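Local coordinates for DotU family type IV/VI secretion system protein (Acinetobacter baumannii, PDB 6Y4R) that forms the cytoplasmic domain of TssL, a key component of the type VI secretion system belonging to the DotU family, at residues A1-D6 with A121-H126. Sequence-based numbering, arbitrary orientation.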
ATOM      1  N   ALA A   1      -1.895   6.404 -20.647  1.00 49.16           N
ATOM      2  CA  ALA A   1      -1.247   5.093 -20.611  1.00 52.83           C
ATOM      3  C   ALA A   1      -0.413   4.904 -19.351  1.00 53.08           C
ATOM      4  O   ALA A   1      -0.063   3.784 -18.986  1.00 50.33           O
ATOM      5  CB  ALA A   1      -0.381   4.899 -21.834  1.00 54.48           C
ATOM      6  N   ILE A   2      -0.062   6.018 -18.708  1.00 58.15           N
ATOM      7  CA  ILE A   2       0.588   5.954 -17.410  1.00 53.74           C
ATOM      8  C   ILE A   2      -0.453   5.585 -16.364  1.00 54.69           C
ATOM      9  O   ILE A   2      -1.582   6.097 -16.375  1.00 53.65           O
ATOM     10  CB  ILE A   2       1.277   7.290 -17.089  1.00 52.34           C
ATOM     11  CG1 ILE A   2       2.519   7.464 -17.961  1.00 54.21           C
ATOM     12  CG2 ILE A   2       1.637   7.380 -15.602  1.00 52.16           C
ATOM     13  CD1 ILE A   2       3.654   6.524 -17.593  1.00 54.50           C
ATOM     14  N   ASN A   3      -0.084   4.673 -15.469  1.00 57.92           N
ATOM     15  CA  ASN A   3      -0.985   4.089 -14.486  1.00 61.72           C
ATOM     16  C   ASN A   3      -0.599   4.577 -13.089  1.00 57.73           C
ATOM     17  O   ASN A   3       0.493   5.109 -12.874  1.00 66.40           O
ATOM     18  CB  ASN A   3      -0.936   2.553 -14.631  1.00 68.80           C
ATOM     19  CG  ASN A   3      -1.704   1.796 -13.551  1.00 77.85           C
ATOM     20  OD1 ASN A   3      -2.698   2.278 -12.985  1.00 81.18           O
ATOM     21  ND2 ASN A   3      -1.258   0.564 -13.301  1.00 79.24           N
ATOM     22  N   LEU A   4      -1.506   4.368 -12.129  1.00 46.42           N
ATOM     23  CA  LEU A   4      -1.226   4.746 -10.746  1.00 38.02           C
ATOM     24  C   LEU A   4      -0.164   3.833 -10.140  1.00 34.14           C
ATOM     25  O   LEU A   4       0.556   4.241  -9.223  1.00 33.85           O
ATOM     26  CB  LEU A   4      -2.513   4.700  -9.917  1.00 32.60           C
ATOM     27  CG  LEU A   4      -3.541   5.849  -9.994  1.00 30.85           C
ATOM     28  CD1 LEU A   4      -4.635   5.628  -8.965  1.00 27.69           C
ATOM     29  CD2 LEU A   4      -2.917   7.231  -9.817  1.00 33.63           C
ATOM     30  N   ILE A   5      -0.060   2.598 -10.636  1.00 34.37           N
ATOM     31  CA  ILE A   5       1.039   1.718 -10.247  1.00 35.41           C
ATOM     32  C   ILE A   5       2.372   2.293 -10.713  1.00 46.27           C
ATOM     33  O   ILE A   5       3.379   2.197 -10.006  1.00 54.45           O
ATOM     34  CB  ILE A   5       0.802   0.299 -10.811  1.00 40.11           C
ATOM     35  CG1 ILE A   5      -0.294  -0.424 -10.046  1.00 36.97           C
ATOM     36  CG2 ILE A   5       2.058  -0.541 -10.749  1.00 46.27           C
ATOM     37  CD1 ILE A   5       0.150  -0.732  -8.636  1.00 38.77           C
ATOM     38  N   ASP A   6       2.401   2.903 -11.909  1.00 49.56           N
ATOM     39  CA  ASP A   6       3.633   3.485 -12.444  1.00 47.03           C
ATOM     40  C   ASP A   6       4.050   4.768 -11.717  1.00 46.39           C
ATOM     41  O   ASP A   6       5.256   5.045 -11.604  1.00 46.85           O
ATOM     42  CB  ASP A   6       3.499   3.740 -13.953  1.00 51.44           C
ATOM     43  CG  ASP A   6       3.201   2.463 -14.757  1.00 53.18           C
ATOM     44  OD1 ASP A   6       3.772   1.396 -14.428  1.00 57.82           O
ATOM     45  OD2 ASP A   6       2.446   2.539 -15.752  1.00 49.79           O
ATOM     46  N   ALA A 121      -7.362   2.640  -9.422  1.00 45.78           N
ATOM     47  CA  ALA A 121      -7.218   2.424  -7.985  1.00 40.69           C
ATOM     48  C   ALA A 121      -7.148   0.939  -7.652  1.00 36.79           C
ATOM     49  O   ALA A 121      -6.349   0.524  -6.805  1.00 36.76           O
ATOM     50  CB  ALA A 121      -8.389   3.062  -7.231  1.00 26.05           C
ATOM     51  N   LEU A 122      -7.937   0.115  -8.343  1.00 38.59           N
ATOM     52  CA  LEU A 122      -8.032  -1.288  -7.948  1.00 37.08           C
ATOM     53  C   LEU A 122      -6.771  -2.056  -8.314  1.00 33.26           C
ATOM     54  O   LEU A 122      -6.413  -3.012  -7.621  1.00 42.75           O
ATOM     55  CB  LEU A 122      -9.306  -1.919  -8.531  1.00 35.98           C
ATOM     56  CG  LEU A 122      -9.556  -3.427  -8.460  1.00 26.19           C
ATOM     57  CD1 LEU A 122      -9.970  -3.796  -7.045  1.00 25.80           C
ATOM     58  CD2 LEU A 122     -10.658  -3.786  -9.414  1.00 27.09           C
ATOM     59  N   GLU A 123      -6.066  -1.628  -9.365  1.00 32.12           N
ATOM     60  CA  GLU A 123      -4.769  -2.214  -9.705  1.00 30.28           C
ATOM     61  C   GLU A 123      -3.732  -1.993  -8.602  1.00 27.25           C
ATOM     62  O   GLU A 123      -2.856  -2.839  -8.387  1.00 27.01           O
ATOM     63  CB  GLU A 123      -4.266  -1.604 -11.008  1.00 38.01           C
ATOM     64  CG  GLU A 123      -4.617  -2.359 -12.276  1.00 46.56           C
ATOM     65  CD  GLU A 123      -4.596  -1.455 -13.500  1.00 50.80           C
ATOM     66  OE1 GLU A 123      -4.418  -0.238 -13.306  1.00 60.31           O
ATOM     67  OE2 GLU A 123      -4.636  -1.954 -14.657  1.00 38.93           O
ATOM     68  N   VAL A 124      -3.800  -0.844  -7.921  1.00 30.84           N
ATOM     69  CA  VAL A 124      -2.932  -0.551  -6.776  1.00 33.95           C
ATOM     70  C   VAL A 124      -3.265  -1.466  -5.595  1.00 33.55           C
ATOM     71  O   VAL A 124      -2.366  -2.034  -4.962  1.00 30.58           O
ATOM     72  CB  VAL A 124      -3.027   0.947  -6.396  1.00 32.59           C
ATOM     73  CG1 VAL A 124      -2.381   1.228  -5.054  1.00 26.01           C
ATOM     74  CG2 VAL A 124      -2.377   1.825  -7.464  1.00 24.76           C
ATOM     75  N   PHE A 125      -4.559  -1.605  -5.261  1.00 26.97           N
ATOM     76  CA  PHE A 125      -4.909  -2.449  -4.119  1.00 25.64           C
ATOM     77  C   PHE A 125      -4.544  -3.906  -4.352  1.00 30.18           C
ATOM     78  O   PHE A 125      -4.175  -4.602  -3.399  1.00 33.55           O
ATOM     79  CB  PHE A 125      -6.393  -2.356  -3.792  1.00 25.29           C
ATOM     80  CG  PHE A 125      -6.752  -1.214  -2.877  1.00 26.98           C
ATOM     81  CD1 PHE A 125      -6.594   0.094  -3.280  1.00 29.99           C
ATOM     82  CD2 PHE A 125      -7.244  -1.458  -1.599  1.00 28.16           C
ATOM     83  CE1 PHE A 125      -6.939   1.136  -2.427  1.00 30.59           C
ATOM     84  CE2 PHE A 125      -7.569  -0.422  -0.755  1.00 23.13           C
ATOM     85  CZ  PHE A 125      -7.422   0.872  -1.173  1.00 23.20           C
ATOM     86  N   HIS A 126      -4.652  -4.391  -5.598  1.00 32.65           N
ATOM     87  CA  HIS A 126      -4.201  -5.744  -5.930  1.00 31.35           C
ATOM     88  C   HIS A 126      -2.690  -5.874  -5.788  1.00 32.37           C
ATOM     89  O   HIS A 126      -2.191  -6.868  -5.245  1.00 40.15           O
ATOM     90  CB  HIS A 126      -4.642  -6.095  -7.355  1.00 30.13           C
ATOM     91  CG  HIS A 126      -4.106  -7.395  -7.874  1.00 27.91           C
ATOM     92  ND1 HIS A 126      -3.152  -7.458  -8.865  1.00 29.19           N
ATOM     93  CD2 HIS A 126      -4.420  -8.680  -7.576  1.00 30.71           C
ATOM     94  CE1 HIS A 126      -2.889  -8.726  -9.143  1.00 31.93           C
ATOM     95  NE2 HIS A 126      -3.641  -9.490  -8.371  1.00 27.64           N
TER
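I5 and L4 meet V124 in the apolar half of this contact, where the first helical turn of the chain rests on helix 119-130. The I5 and V124 side chains pass one another pointing opposite ways. CG1 of I5 lies anti to the carbonyl carbon (chi1 -74°), and chi2 (-68°) then turns the terminal methyl to the other helix: I5 CD1 is 3.6 Å from V124 CA and 3.7 Å from E123 O. One valine methyl serves both neighbours, since V124 CG2 is 3.8 Å from I5 CD1 and 3.8 Å from L4 CB. L4 CD1 approaches the backbone at A121 N (4.1 Å), while the L4 side chain also touches D54 of helix 52-71. The two backbones come nearest at I5 and V124, whose CA atoms are 5.7 Å apart.

L4, A121 and V124 are buried and I5 partly exposed; the polar side is more open, N3 and E123 both being partly exposed. Their side chains meet at a slant, amide and carboxylate planes 57° apart. As modelled, N3 OD1 sits 3.1 Å from E123 OE1, an approach of two acceptors and so not a hydrogen bond; N3 is poorly ordered, which makes this detail uncertain. N3 holds the N-cap position: its OD1 accepts a weak bond from L4 N, and its backbone N gives a weak one to D6 OD2. E123 OE2 has a long, weak ion pair with K160. No clear hydrogen bond joins the segments, so apolar helix-helix packing carries the contact, setting short helix 4-7 against helix 119-130 in the all-helical DotU-family cytoplasmic domain.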